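Local coordinates for protein beta subunit of photoactivated adenylyl cyclase (Beggiatoa sp. PS, PDB 5M2A) that senses blue light through a flavin-binding BLUF domain and, when photoactivated, probably converts ATP to cyclic AMP in its adenylyl cyclase domain, at residues M4-Y10 and Q52-N58; S30-Q35 and W94-T98; G215-R220 and C302-W307; L289-F295 and T328-K334. All blocks are in the same frame, centred on the assembly; numbering follows the deposited sequence. Where two conformers were deposited one is given.

Contact 1. Residues M4-Y10 and Q52-N58; sequences MMKRLVY and QILEGEN. With FMN (flavin mononucleotide), chain F.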
# COMPACT_ATOMS: atom_id res chain seq x y z
N MET A 4 33.79 8.12 -15.49
CA MET A 4 32.79 8.42 -14.48
C MET A 4 32.49 7.20 -13.61
O MET A 4 32.44 6.07 -14.11
CB MET A 4 31.50 8.93 -15.13
CG MET A 4 30.40 9.27 -14.13
SD MET A 4 28.88 9.86 -14.91
CE MET A 4 29.46 11.37 -15.68
N MET A 5 32.30 7.42 -12.31
CA MET A 5 32.07 6.34 -11.36
C MET A 5 30.70 6.45 -10.71
O MET A 5 30.11 7.53 -10.60
CB MET A 5 33.15 6.34 -10.27
CG MET A 5 34.55 6.02 -10.75
SD MET A 5 35.67 5.88 -9.35
CE MET A 5 35.63 7.56 -8.72
N LYS A 6 30.20 5.31 -10.25
CA LYS A 6 28.93 5.24 -9.54
C LYS A 6 29.09 4.37 -8.31
O LYS A 6 30.07 3.63 -8.16
CB LYS A 6 27.81 4.68 -10.43
CG LYS A 6 28.00 3.22 -10.77
CD LYS A 6 26.98 2.74 -11.78
CE LYS A 6 25.58 2.75 -11.21
NZ LYS A 6 24.59 2.33 -12.24
N ARG A 7 28.10 4.45 -7.42
CA ARG A 7 28.08 3.64 -6.21
C ARG A 7 26.66 3.16 -5.98
O ARG A 7 25.72 3.96 -5.99
CB ARG A 7 28.60 4.43 -5.01
CG ARG A 7 28.54 3.69 -3.68
CD ARG A 7 29.43 4.36 -2.64
NE ARG A 7 29.18 5.79 -2.56
CZ ARG A 7 30.06 6.73 -2.89
NH1 ARG A 7 31.27 6.39 -3.31
NH2 ARG A 7 29.74 8.01 -2.78
N LEU A 8 26.50 1.86 -5.77
CA LEU A 8 25.20 1.28 -5.49
C LEU A 8 25.23 0.52 -4.18
O LEU A 8 26.27 -0.00 -3.75
CB LEU A 8 24.72 0.37 -6.64
CG LEU A 8 25.44 -0.92 -7.04
CD1 LEU A 8 25.07 -2.08 -6.12
CD2 LEU A 8 25.11 -1.27 -8.48
N VAL A 9 24.07 0.45 -3.53
CA VAL A 9 23.93 -0.27 -2.28
C VAL A 9 22.68 -1.13 -2.41
O VAL A 9 21.67 -0.66 -2.93
CB VAL A 9 23.80 0.67 -1.07
CG1 VAL A 9 23.77 -0.12 0.23
CG2 VAL A 9 24.94 1.68 -1.06
N TYR A 10 22.77 -2.38 -1.97
CA TYR A 10 21.63 -3.28 -2.05
C TYR A 10 21.60 -4.16 -0.82
O TYR A 10 22.61 -4.33 -0.12
CB TYR A 10 21.66 -4.14 -3.33
CG TYR A 10 22.67 -5.27 -3.33
CD1 TYR A 10 22.40 -6.49 -2.72
CD2 TYR A 10 23.90 -5.11 -3.96
CE1 TYR A 10 23.32 -7.52 -2.72
CE2 TYR A 10 24.83 -6.14 -3.96
CZ TYR A 10 24.54 -7.34 -3.34
OH TYR A 10 25.46 -8.36 -3.35
N GLN A 52 25.49 -4.93 0.63
CA GLN A 52 26.71 -4.69 -0.13
C GLN A 52 26.72 -3.30 -0.74
O GLN A 52 25.70 -2.82 -1.23
CB GLN A 52 26.93 -5.75 -1.23
CG GLN A 52 28.38 -5.74 -1.77
CD GLN A 52 28.69 -6.89 -2.70
OE1 GLN A 52 27.79 -7.46 -3.33
NE2 GLN A 52 29.96 -7.26 -2.80
N ILE A 53 27.90 -2.68 -0.71
CA ILE A 53 28.16 -1.41 -1.37
C ILE A 53 29.22 -1.68 -2.43
O ILE A 53 30.26 -2.27 -2.13
CB ILE A 53 28.65 -0.34 -0.37
CG1 ILE A 53 27.66 -0.21 0.79
CG2 ILE A 53 28.84 0.99 -1.08
CD1 ILE A 53 28.13 0.75 1.90
N LEU A 54 28.94 -1.27 -3.67
CA LEU A 54 29.85 -1.43 -4.79
C LEU A 54 30.13 -0.06 -5.40
O LEU A 54 29.22 0.76 -5.53
CB LEU A 54 29.25 -2.36 -5.86
CG LEU A 54 28.96 -3.82 -5.49
CD1 LEU A 54 28.23 -4.52 -6.63
CD2 LEU A 54 30.25 -4.56 -5.15
N GLU A 55 31.38 0.19 -5.79
CA GLU A 55 31.70 1.46 -6.43
C GLU A 55 32.79 1.25 -7.47
O GLU A 55 33.64 0.36 -7.34
CB GLU A 55 32.12 2.53 -5.41
CG GLU A 55 33.01 2.01 -4.31
CD GLU A 55 33.39 3.09 -3.31
OE1 GLU A 55 34.33 2.87 -2.52
OE2 GLU A 55 32.74 4.16 -3.31
N GLY A 56 32.75 2.07 -8.50
CA GLY A 56 33.67 1.97 -9.62
C GLY A 56 33.04 2.59 -10.85
O GLY A 56 31.93 3.12 -10.80
N GLU A 57 33.78 2.52 -11.96
CA GLU A 57 33.25 3.05 -13.21
C GLU A 57 31.94 2.36 -13.57
O GLU A 57 31.75 1.17 -13.30
CB GLU A 57 34.28 2.89 -14.33
CG GLU A 57 35.21 4.09 -14.45
CD GLU A 57 36.38 3.84 -15.38
OE1 GLU A 57 36.58 2.68 -15.79
OE2 GLU A 57 37.10 4.81 -15.70
N ASN A 58 31.02 3.13 -14.15
CA ASN A 58 29.63 2.71 -14.25
C ASN A 58 29.49 1.39 -15.00
O ASN A 58 28.74 0.50 -14.58
CB ASN A 58 28.80 3.79 -14.93
CG ASN A 58 29.01 5.16 -14.31
OD1 ASN A 58 29.42 5.26 -13.15
ND2 ASN A 58 28.73 6.21 -15.07
N1 FMN F . 31.60 -11.21 -7.41
C2 FMN F . 32.51 -10.21 -7.70
O2 FMN F . 33.29 -10.33 -8.63
N3 FMN F . 32.52 -9.05 -6.95
C4 FMN F . 31.64 -8.89 -5.90
O4 FMN F . 31.65 -7.86 -5.23
C4A FMN F . 30.74 -9.90 -5.61
N5 FMN F . 29.87 -9.73 -4.56
C5A FMN F . 28.97 -10.72 -4.25
C6 FMN F . 28.09 -10.53 -3.19
C7 FMN F . 27.18 -11.52 -2.87
C7M FMN F . 26.25 -11.30 -1.72
C8 FMN F . 27.14 -12.70 -3.62
C8M FMN F . 26.15 -13.78 -3.28
C9 FMN F . 28.01 -12.88 -4.68
C9A FMN F . 28.93 -11.89 -5.00
N10 FMN F . 29.80 -12.07 -6.06
C10 FMN F . 30.71 -11.07 -6.36
C1' FMN F . 29.76 -13.35 -6.84
C2' FMN F . 29.29 -13.20 -8.28
O2' FMN F . 27.89 -13.31 -8.33
C3' FMN F . 29.92 -14.31 -9.12
O3' FMN F . 29.74 -15.54 -8.45
C4' FMN F . 31.41 -14.05 -9.31
O4' FMN F . 31.59 -12.81 -9.94
C5' FMN F . 32.06 -15.14 -10.15
O5' FMN F . 31.44 -15.17 -11.42
P FMN F . 32.06 -16.03 -12.62
O1P FMN F . 33.20 -15.25 -13.22
O2P FMN F . 32.57 -17.35 -12.08
O3P FMN F . 30.99 -16.28 -13.66

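Contact 2. Residues S30-Q35 and W94-T98; sequences SIKNNQ and WAMKT. With FMN (flavin mononucleotide), chain F.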
# COMPACT_ATOMS: atom_id res chain seq x y z
N SER A 30 35.53 -12.01 -5.13
CA SER A 30 35.20 -10.60 -5.24
C SER A 30 36.46 -9.74 -5.23
O SER A 30 36.63 -8.85 -6.07
CB SER A 30 34.26 -10.18 -4.12
OG SER A 30 33.10 -11.00 -4.11
N ILE A 31 37.37 -10.01 -4.29
CA ILE A 31 38.61 -9.24 -4.21
C ILE A 31 39.40 -9.35 -5.51
O ILE A 31 39.93 -8.36 -6.02
CB ILE A 31 39.45 -9.70 -3.00
CG1 ILE A 31 38.76 -9.30 -1.69
CG2 ILE A 31 40.85 -9.12 -3.05
CD1 ILE A 31 39.49 -9.79 -0.46
N LYS A 32 39.50 -10.56 -6.06
CA LYS A 32 40.25 -10.76 -7.30
C LYS A 32 39.59 -10.03 -8.47
O LYS A 32 40.26 -9.29 -9.20
CB LYS A 32 40.37 -12.25 -7.61
CG LYS A 32 41.28 -13.02 -6.66
CD LYS A 32 41.31 -14.50 -7.01
CE LYS A 32 39.92 -15.11 -6.92
NZ LYS A 32 39.92 -16.57 -7.16
N ASN A 33 38.28 -10.23 -8.66
CA ASN A 33 37.60 -9.59 -9.77
C ASN A 33 37.55 -8.08 -9.60
O ASN A 33 37.79 -7.33 -10.56
CB ASN A 33 36.19 -10.16 -9.92
CG ASN A 33 36.18 -11.63 -10.29
OD1 ASN A 33 37.21 -12.19 -10.66
ND2 ASN A 33 35.01 -12.26 -10.20
N ASN A 34 37.24 -7.60 -8.39
CA ASN A 34 37.09 -6.17 -8.18
C ASN A 34 38.42 -5.43 -8.35
O ASN A 34 38.43 -4.29 -8.81
CB ASN A 34 36.49 -5.89 -6.80
CG ASN A 34 35.06 -6.39 -6.68
OD1 ASN A 34 34.54 -7.04 -7.59
ND2 ASN A 34 34.42 -6.10 -5.56
N GLN A 35 39.53 -6.07 -8.00
CA GLN A 35 40.84 -5.47 -8.26
C GLN A 35 41.10 -5.35 -9.76
O GLN A 35 41.69 -4.37 -10.23
CB GLN A 35 41.95 -6.27 -7.59
CG GLN A 35 42.21 -5.88 -6.15
CD GLN A 35 43.23 -6.77 -5.47
OE1 GLN A 35 43.72 -7.74 -6.05
NE2 GLN A 35 43.57 -6.44 -4.22
N TRP A 94 39.68 -1.05 -0.25
CA TRP A 94 39.06 -2.36 -0.10
C TRP A 94 38.45 -2.78 -1.44
O TRP A 94 37.38 -2.29 -1.81
CB TRP A 94 37.99 -2.35 0.98
CG TRP A 94 38.47 -2.00 2.35
CD1 TRP A 94 39.75 -2.09 2.82
CD2 TRP A 94 37.68 -1.50 3.43
NE1 TRP A 94 39.80 -1.68 4.14
CE2 TRP A 94 38.54 -1.31 4.53
CE3 TRP A 94 36.32 -1.19 3.57
CZ2 TRP A 94 38.08 -0.83 5.76
CZ3 TRP A 94 35.87 -0.71 4.80
CH2 TRP A 94 36.75 -0.53 5.87
N ALA A 95 39.12 -3.69 -2.15
CA ALA A 95 38.50 -4.29 -3.33
C ALA A 95 37.15 -4.90 -2.98
O ALA A 95 36.15 -4.69 -3.67
CB ALA A 95 39.44 -5.35 -3.92
N MET A 96 37.11 -5.67 -1.88
CA MET A 96 35.86 -6.10 -1.28
C MET A 96 36.12 -6.55 0.16
O MET A 96 36.64 -7.64 0.39
CB MET A 96 35.21 -7.22 -2.08
CG MET A 96 33.85 -7.67 -1.52
SD MET A 96 32.78 -6.31 -1.03
CE MET A 96 32.65 -5.38 -2.55
N LYS A 97 35.77 -5.70 1.12
CA LYS A 97 35.94 -6.03 2.53
C LYS A 97 34.68 -6.73 3.02
O LYS A 97 33.59 -6.18 2.91
CB LYS A 97 36.22 -4.77 3.34
CG LYS A 97 36.06 -4.94 4.84
CD LYS A 97 37.22 -5.68 5.44
CE LYS A 97 38.46 -4.81 5.47
NZ LYS A 97 39.67 -5.58 5.88
N THR A 98 34.83 -7.94 3.55
CA THR A 98 33.70 -8.69 4.09
C THR A 98 33.69 -8.55 5.61
O THR A 98 34.70 -8.79 6.27
CB THR A 98 33.78 -10.17 3.70
OG1 THR A 98 33.69 -10.29 2.28
CG2 THR A 98 32.63 -10.95 4.36
N1 FMN F . 31.60 -11.21 -7.41
C2 FMN F . 32.51 -10.21 -7.70
O2 FMN F . 33.29 -10.33 -8.63
N3 FMN F . 32.52 -9.05 -6.95
C4 FMN F . 31.64 -8.89 -5.90
O4 FMN F . 31.65 -7.86 -5.23
C4A FMN F . 30.74 -9.90 -5.61
N5 FMN F . 29.87 -9.73 -4.56
C5A FMN F . 28.97 -10.72 -4.25
C6 FMN F . 28.09 -10.53 -3.19
C7 FMN F . 27.18 -11.52 -2.87
C7M FMN F . 26.25 -11.30 -1.72
C8 FMN F . 27.14 -12.70 -3.62
C8M FMN F . 26.15 -13.78 -3.28
C9 FMN F . 28.01 -12.88 -4.68
C9A FMN F . 28.93 -11.89 -5.00
N10 FMN F . 29.80 -12.07 -6.06
C10 FMN F . 30.71 -11.07 -6.36
C1' FMN F . 29.76 -13.35 -6.84
C2' FMN F . 29.29 -13.20 -8.28
O2' FMN F . 27.89 -13.31 -8.33
C3' FMN F . 29.92 -14.31 -9.12
O3' FMN F . 29.74 -15.54 -8.45
C4' FMN F . 31.41 -14.05 -9.31
O4' FMN F . 31.59 -12.81 -9.94
C5' FMN F . 32.06 -15.14 -10.15
O5' FMN F . 31.44 -15.17 -11.42
P FMN F . 32.06 -16.03 -12.62
O1P FMN F . 33.20 -15.25 -13.22
O2P FMN F . 32.57 -17.35 -12.08
O3P FMN F . 30.99 -16.28 -13.66

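Contact 3. Residues G215-R220 and C302-W307; sequences GDAAIR and CCQAQW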
# COMPACT_ATOMS: atom_id res chain seq x y z
N GLY A 215 -0.21 -6.53 -24.14
CA GLY A 215 -1.59 -6.96 -24.34
C GLY A 215 -1.75 -8.47 -24.28
O GLY A 215 -2.64 -8.99 -23.60
N ASP A 216 -0.88 -9.19 -24.99
CA ASP A 216 -0.99 -10.64 -24.96
C ASP A 216 -0.65 -11.18 -23.58
O ASP A 216 -1.29 -12.11 -23.10
CB ASP A 216 -0.09 -11.26 -26.04
CG ASP A 216 -0.48 -10.81 -27.44
OD1 ASP A 216 -1.62 -11.09 -27.86
OD2 ASP A 216 0.36 -10.18 -28.13
N ALA A 217 0.35 -10.59 -22.91
CA ALA A 217 0.66 -11.02 -21.54
C ALA A 217 -0.53 -10.81 -20.61
O ALA A 217 -0.76 -11.62 -19.70
CB ALA A 217 1.88 -10.27 -21.01
N ALA A 218 -1.27 -9.72 -20.81
CA ALA A 218 -2.46 -9.45 -19.99
C ALA A 218 -3.54 -10.51 -20.20
O ALA A 218 -4.20 -10.94 -19.24
CB ALA A 218 -2.99 -8.06 -20.32
N ILE A 219 -3.77 -10.92 -21.45
CA ILE A 219 -4.75 -11.96 -21.73
C ILE A 219 -4.28 -13.29 -21.15
O ILE A 219 -5.05 -14.01 -20.50
CB ILE A 219 -5.00 -12.07 -23.24
CG1 ILE A 219 -5.49 -10.73 -23.80
CG2 ILE A 219 -5.96 -13.21 -23.56
CD1 ILE A 219 -6.83 -10.32 -23.27
N ARG A 220 -3.01 -13.63 -21.39
CA ARG A 220 -2.45 -14.88 -20.87
C ARG A 220 -2.48 -14.92 -19.34
O ARG A 220 -2.77 -15.97 -18.74
CB ARG A 220 -1.02 -15.06 -21.38
CG ARG A 220 -0.95 -15.27 -22.86
CD ARG A 220 0.48 -15.29 -23.40
NE ARG A 220 0.43 -15.59 -24.83
CZ ARG A 220 1.26 -15.06 -25.73
NH1 ARG A 220 2.18 -14.20 -25.34
NH2 ARG A 220 1.16 -15.38 -27.01
N CYS A 302 -3.99 -3.97 -28.64
CA CYS A 302 -2.66 -4.16 -28.07
C CYS A 302 -2.14 -5.59 -28.19
O CYS A 302 -1.03 -5.87 -27.74
CB CYS A 302 -2.64 -3.81 -26.58
SG CYS A 302 -2.84 -2.07 -26.22
N CYS A 303 -2.93 -6.51 -28.73
CA CYS A 303 -2.53 -7.91 -28.82
C CYS A 303 -1.99 -8.21 -30.21
O CYS A 303 -2.52 -7.73 -31.22
CB CYS A 303 -3.70 -8.83 -28.52
SG CYS A 303 -4.36 -8.56 -26.89
N GLN A 304 -0.93 -9.02 -30.26
CA GLN A 304 -0.36 -9.48 -31.51
C GLN A 304 -0.61 -10.95 -31.78
O GLN A 304 -0.46 -11.38 -32.92
CB GLN A 304 1.14 -9.20 -31.53
CG GLN A 304 1.48 -7.73 -31.34
CD GLN A 304 2.79 -7.53 -30.61
OE1 GLN A 304 2.85 -7.58 -29.38
NE2 GLN A 304 3.86 -7.29 -31.37
N ALA A 305 -1.00 -11.72 -30.76
CA ALA A 305 -1.19 -13.15 -30.95
C ALA A 305 -2.50 -13.43 -31.68
O ALA A 305 -3.38 -12.57 -31.77
CB ALA A 305 -1.16 -13.88 -29.60
N GLN A 306 -2.62 -14.65 -32.19
CA GLN A 306 -3.78 -15.06 -32.98
C GLN A 306 -4.92 -15.52 -32.08
O GLN A 306 -5.39 -16.66 -32.15
CB GLN A 306 -3.39 -16.14 -33.98
CG GLN A 306 -2.34 -15.71 -35.00
CD GLN A 306 -2.87 -14.70 -36.00
OE1 GLN A 306 -3.96 -14.85 -36.54
NE2 GLN A 306 -2.09 -13.66 -36.24
N TRP A 307 -5.37 -14.62 -31.21
CA TRP A 307 -6.55 -14.91 -30.42
C TRP A 307 -7.78 -14.99 -31.32
O TRP A 307 -7.85 -14.32 -32.35
CB TRP A 307 -6.77 -13.84 -29.35
CG TRP A 307 -5.60 -13.64 -28.45
CD1 TRP A 307 -4.71 -12.60 -28.47
CD2 TRP A 307 -5.18 -14.50 -27.39
NE1 TRP A 307 -3.78 -12.76 -27.48
CE2 TRP A 307 -4.04 -13.93 -26.80
CE3 TRP A 307 -5.67 -15.71 -26.87
CZ2 TRP A 307 -3.37 -14.52 -25.74
CZ3 TRP A 307 -5.01 -16.30 -25.81
CH2 TRP A 307 -3.87 -15.70 -25.25
O HOH W 1 1.45 -8.03 -26.70

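Contact 4. Residues L289-F295 and T328-K334; sequences LPYALAF and TVNEAQK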
# COMPACT_ATOMS: atom_id res chain seq x y z
N LEU A 289 -22.10 -12.71 -18.51
CA LEU A 289 -21.55 -13.18 -19.77
C LEU A 289 -21.16 -14.65 -19.68
O LEU A 289 -20.80 -15.15 -18.60
CB LEU A 289 -20.32 -12.37 -20.17
CG LEU A 289 -20.52 -10.87 -20.31
CD1 LEU A 289 -19.18 -10.18 -20.54
CD2 LEU A 289 -21.47 -10.58 -21.46
N PRO A 290 -21.20 -15.37 -20.79
CA PRO A 290 -20.73 -16.76 -20.78
C PRO A 290 -19.22 -16.86 -20.90
O PRO A 290 -18.69 -17.89 -21.32
CB PRO A 290 -21.44 -17.37 -22.00
CG PRO A 290 -21.66 -16.21 -22.92
CD PRO A 290 -21.88 -15.01 -22.05
N TYR A 291 -18.52 -15.80 -20.50
CA TYR A 291 -17.07 -15.73 -20.50
C TYR A 291 -16.60 -15.09 -19.20
O TYR A 291 -17.24 -14.17 -18.68
CB TYR A 291 -16.52 -14.88 -21.67
CG TYR A 291 -16.95 -15.41 -23.01
CD1 TYR A 291 -18.18 -15.07 -23.55
CD2 TYR A 291 -16.14 -16.27 -23.72
CE1 TYR A 291 -18.59 -15.56 -24.76
CE2 TYR A 291 -16.54 -16.78 -24.95
CZ TYR A 291 -17.76 -16.41 -25.46
OH TYR A 291 -18.17 -16.90 -26.67
N ALA A 292 -15.45 -15.55 -18.71
CA ALA A 292 -14.89 -15.08 -17.44
C ALA A 292 -13.91 -13.93 -17.61
O ALA A 292 -13.34 -13.46 -16.61
CB ALA A 292 -14.19 -16.25 -16.73
N LEU A 293 -13.68 -13.48 -18.84
CA LEU A 293 -12.78 -12.38 -19.14
C LEU A 293 -13.48 -11.43 -20.10
O LEU A 293 -14.03 -11.88 -21.11
CB LEU A 293 -11.48 -12.90 -19.78
CG LEU A 293 -10.55 -11.87 -20.42
CD1 LEU A 293 -10.00 -10.95 -19.35
CD2 LEU A 293 -9.42 -12.59 -21.16
N ALA A 294 -13.47 -10.14 -19.81
CA ALA A 294 -14.04 -9.16 -20.72
C ALA A 294 -13.10 -7.97 -20.85
O ALA A 294 -12.51 -7.54 -19.86
CB ALA A 294 -15.41 -8.67 -20.24
N PHE A 295 -12.96 -7.44 -22.06
CA PHE A 295 -12.04 -6.33 -22.24
C PHE A 295 -12.50 -5.43 -23.38
O PHE A 295 -13.43 -5.74 -24.14
CB PHE A 295 -10.59 -6.83 -22.44
CG PHE A 295 -10.45 -7.87 -23.52
CD1 PHE A 295 -10.45 -7.50 -24.85
CD2 PHE A 295 -10.28 -9.21 -23.18
CE1 PHE A 295 -10.31 -8.45 -25.86
CE2 PHE A 295 -10.14 -10.17 -24.19
CZ PHE A 295 -10.16 -9.79 -25.51
N THR A 328 -13.99 -10.48 -25.83
CA THR A 328 -13.38 -11.55 -25.07
C THR A 328 -12.59 -12.41 -26.03
O THR A 328 -12.46 -12.08 -27.22
CB THR A 328 -14.44 -12.34 -24.30
OG1 THR A 328 -13.80 -13.28 -23.44
CG2 THR A 328 -15.35 -13.10 -25.27
N VAL A 329 -12.02 -13.50 -25.52
CA VAL A 329 -11.40 -14.51 -26.36
C VAL A 329 -12.13 -15.83 -26.15
O VAL A 329 -12.70 -16.08 -25.09
CB VAL A 329 -9.88 -14.66 -26.09
CG1 VAL A 329 -9.14 -13.35 -26.46
CG2 VAL A 329 -9.60 -15.03 -24.64
N ASN A 330 -12.14 -16.65 -27.21
CA ASN A 330 -12.83 -17.94 -27.14
C ASN A 330 -12.33 -18.77 -25.96
O ASN A 330 -13.11 -19.47 -25.30
CB ASN A 330 -12.63 -18.69 -28.46
CG ASN A 330 -13.41 -19.99 -28.51
OD1 ASN A 330 -12.83 -21.08 -28.61
ND2 ASN A 330 -14.73 -19.89 -28.46
N GLU A 331 -11.03 -18.71 -25.68
CA GLU A 331 -10.45 -19.48 -24.58
C GLU A 331 -11.03 -19.12 -23.21
O GLU A 331 -10.91 -19.91 -22.27
CB GLU A 331 -8.92 -19.30 -24.55
CG GLU A 331 -8.18 -19.87 -25.76
CD GLU A 331 -8.24 -21.39 -25.84
OE1 GLU A 331 -8.18 -22.05 -24.79
OE2 GLU A 331 -8.34 -21.92 -26.97
N ALA A 332 -11.65 -17.95 -23.07
CA ALA A 332 -12.20 -17.53 -21.78
C ALA A 332 -13.62 -18.04 -21.55
O ALA A 332 -14.24 -17.71 -20.54
CB ALA A 332 -12.19 -16.00 -21.66
N GLN A 333 -14.16 -18.83 -22.48
CA GLN A 333 -15.52 -19.32 -22.37
C GLN A 333 -15.70 -20.15 -21.10
O GLN A 333 -14.82 -20.93 -20.73
CB GLN A 333 -15.89 -20.17 -23.59
CG GLN A 333 -17.34 -20.58 -23.65
CD GLN A 333 -17.60 -21.62 -24.73
OE1 GLN A 333 -17.14 -22.76 -24.64
NE2 GLN A 333 -18.35 -21.23 -25.76
N LYS A 334 -16.84 -19.97 -20.44
CA LYS A 334 -17.16 -20.70 -19.22
C LYS A 334 -17.74 -22.07 -19.56
O LYS A 334 -18.66 -22.17 -20.37
CB LYS A 334 -18.17 -19.92 -18.36
CG LYS A 334 -17.63 -18.63 -17.72
CD LYS A 334 -18.78 -17.83 -17.12
CE LYS A 334 -18.32 -16.54 -16.45
NZ LYS A 334 -19.49 -15.63 -16.19
O HOH W 2 -20.03 -20.49 -21.81

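Contact 1. Residues M4-Y10 and Q52-N58
In the flavin-binding BLUF domain, Tyr-10 and Gln-52 sit side by side on an antiparallel pair of strands and form the polar cluster at the chromophore. Tyr-10 OH gives a very short hydrogen bond, 2.5 Å, to Gln-52 OE1, with ring and amide planes 68° apart. Gln-52 CG lies anti to the backbone N (chi1 -164°) and the chain runs on extended, which brings the amide to the flavin: NE2 donates to FMN N5 at 3.0 Å and more weakly to O4. A glutamine suits this place because one flat group accepts from a phenol and donates to a flavin. Paired backbone bonds at Leu-8 with Leu-54 and at Tyr-10 with Gln-52 fix the register. Leu-8 CD1 meets Leu-54 CD1 at 4.0 Å on the face that carries Tyr-10. The other face bears Val-9 against Ile-53 and a salt bridge from Arg-7 NH1 to Glu-55 OE2, 2.7 Å, with the oxygen near the guanidinium plane. Gly-56 has phi 156°, a backbone shape that a CB would obstruct, and its O accepts from Lys-6 N at 2.8 Å. Helix 58-69 covers Leu-8, Tyr-10 and Leu-54, while strands 77-83 and 40-46 flank the pair; Leu-115 of the second subunit packs on Val-9 and Ile-53.

Contact 2. Residues S30-Q35 and W94-T98
Helix 20-36 and the chain leading into strand 97-100 come closest at Ile-31 and Ala-95, whose CA atoms are 5.0 Å apart. This is the pyrimidine end of the flavin pocket in the BLUF domain, and Asn-34 joins protein to cofactor there. Its CG lies anti to the carbonyl carbon (chi1 -66°), and the amide reads both kinds of flavin edge atom: OD1 accepts from FMN N3 at 2.9 Å in an almost straight bond of 175°, while ND2 donates to O4. The same ND2 donates to Ala-95 O at 2.9 Å, reaching that oxygen from above its carbonyl plane, so three bonds hold the amide's rotation. Asn-33 ND2 adds a bond to FMN O2. The small Ala-95 allows close approach, its CB resting 3.6 Å from Gln-35 CG, and Ile-31 CG1 lies against Met-96 O. Ser-30 OG, bonded to Ile-26 O within the helix, lies over the flavin face, 3.0 Å from FMN C4A. Met-96, unbranched and bent at chi2 and chi3, sets CG 3.6 Å from Ser-30 CB, and its methyl CE ends 3.6 Å from Asn-34 ND2 and 3.8 Å from FMN O4.

Contact 3. Residues G215-R220 and C302-W307
Asp-216, in the first turn of helix 215-235, takes three N-H groups from the loop 302-307 in the cyclase domain. Gln-304 N donates to its OD2 at 2.7 Å, on the syn lone pair. OD1 accepts twice: from Trp-307 NE1 at 2.8 Å on the anti lone pair, and from Ala-305 N at 3.0 Å, which comes from above the carboxylate plane. A water accepts from Asp-216 N and lies within hydrogen-bonding distance of OD2 and of Gln-304 OE1.

Apolar contacts lie beside this polar cluster. In the conformer described, Ile-219 CG2 sits over the six-membered ring of Trp-307 in a CH-pi contact, 3.6 Å from its centroid, and Ile-219 CG1 approaches Cys-303 SG, so the two branches can face different partners. Arg-220 CG meets the indole at its edge. Gly-215 suits the closest backbone approach, since a CB there would clash with Cys-302 O.

Two neighbouring backbone N-H groups and an indole share one carboxylate, which the short aspartate side chain carries straight from the first helical turn to the loop. With three donors around it, Asp-216 is probably stabilised as the anion, and its fixed rotation ties the loop to the start of the helix.

Contact 4. Residues L289-F295 and T328-K334
Thr-328 CG2 lies over the centre of the Tyr-291 ring, a CH-pi contact with 3.6 Å to the centroid. The side chains cross at about a right angle; with chi1 at -173° the methyl is set over the ring and Thr-328 OG1 is swung to Leu-293 O, to which it donates at 2.7 Å. A threonine fits because its methyl serves the ring and its hydroxyl the neighbouring carbonyl. Gln-333 CA comes within 3.4 Å of Tyr-291 CD2. At the start of strand 293-296, Leu-293 CB packs on Ala-332 CB at 3.7 Å, the small alanine letting the chains come close, and Phe-295 CZ meets Val-329 CG1 at its ring edge.

The backbones hold these groups in register through Ala-292 N to Ala-332 O, 3.1 Å, and Lys-334 N to Pro-290 O, 2.9 Å. A water links Pro-290 O with Lys-334 O. The extended Lys-334 chain runs past Tyr-291 O to put NZ 2.8 Å from Leu-289 O; its amine also bonds to Thr-286 O and Thr-338 OG1, using both its length and its several N-H donors.

Farther out, Ile-219 of helix 215-235 covers Leu-293 and Phe-295, and Ile-310 of strand 309-315 lies against Tyr-291 and Thr-328. The antiparallel strands 293-296 and 324-329 belong to the mixed sheet of the nucleotide cyclase catalytic domain, and the single bridge of Tyr-291 with Gln-333 extends their pairing past a 3-10 turn.

Contacts 1 and 2 share the flavin pocket of the BLUF domain, their centres 13 Å apart, and meet where Met-96 CE touches Gln-52 NE2 at 3.3 Å. Contact 1 is a buried strand pair, contact 2 a partly buried helix-to-loop meeting, and both spend amide groups on the flavin. Contacts 3 and 4 lie in the cyclase domain, centres 14 Å apart and joined by Ile-219, Phe-295, Trp-307 and Val-329; both are partly buried. Contact 3 is governed by a carboxylate gathering N-H groups, contact 4 by backbone bonds, one bridge and a threonine methyl over a tyrosine ring. Contacts 1 and 4 lie on opposite sides of the chain's centre, about 36 Å apart at their nearest atoms.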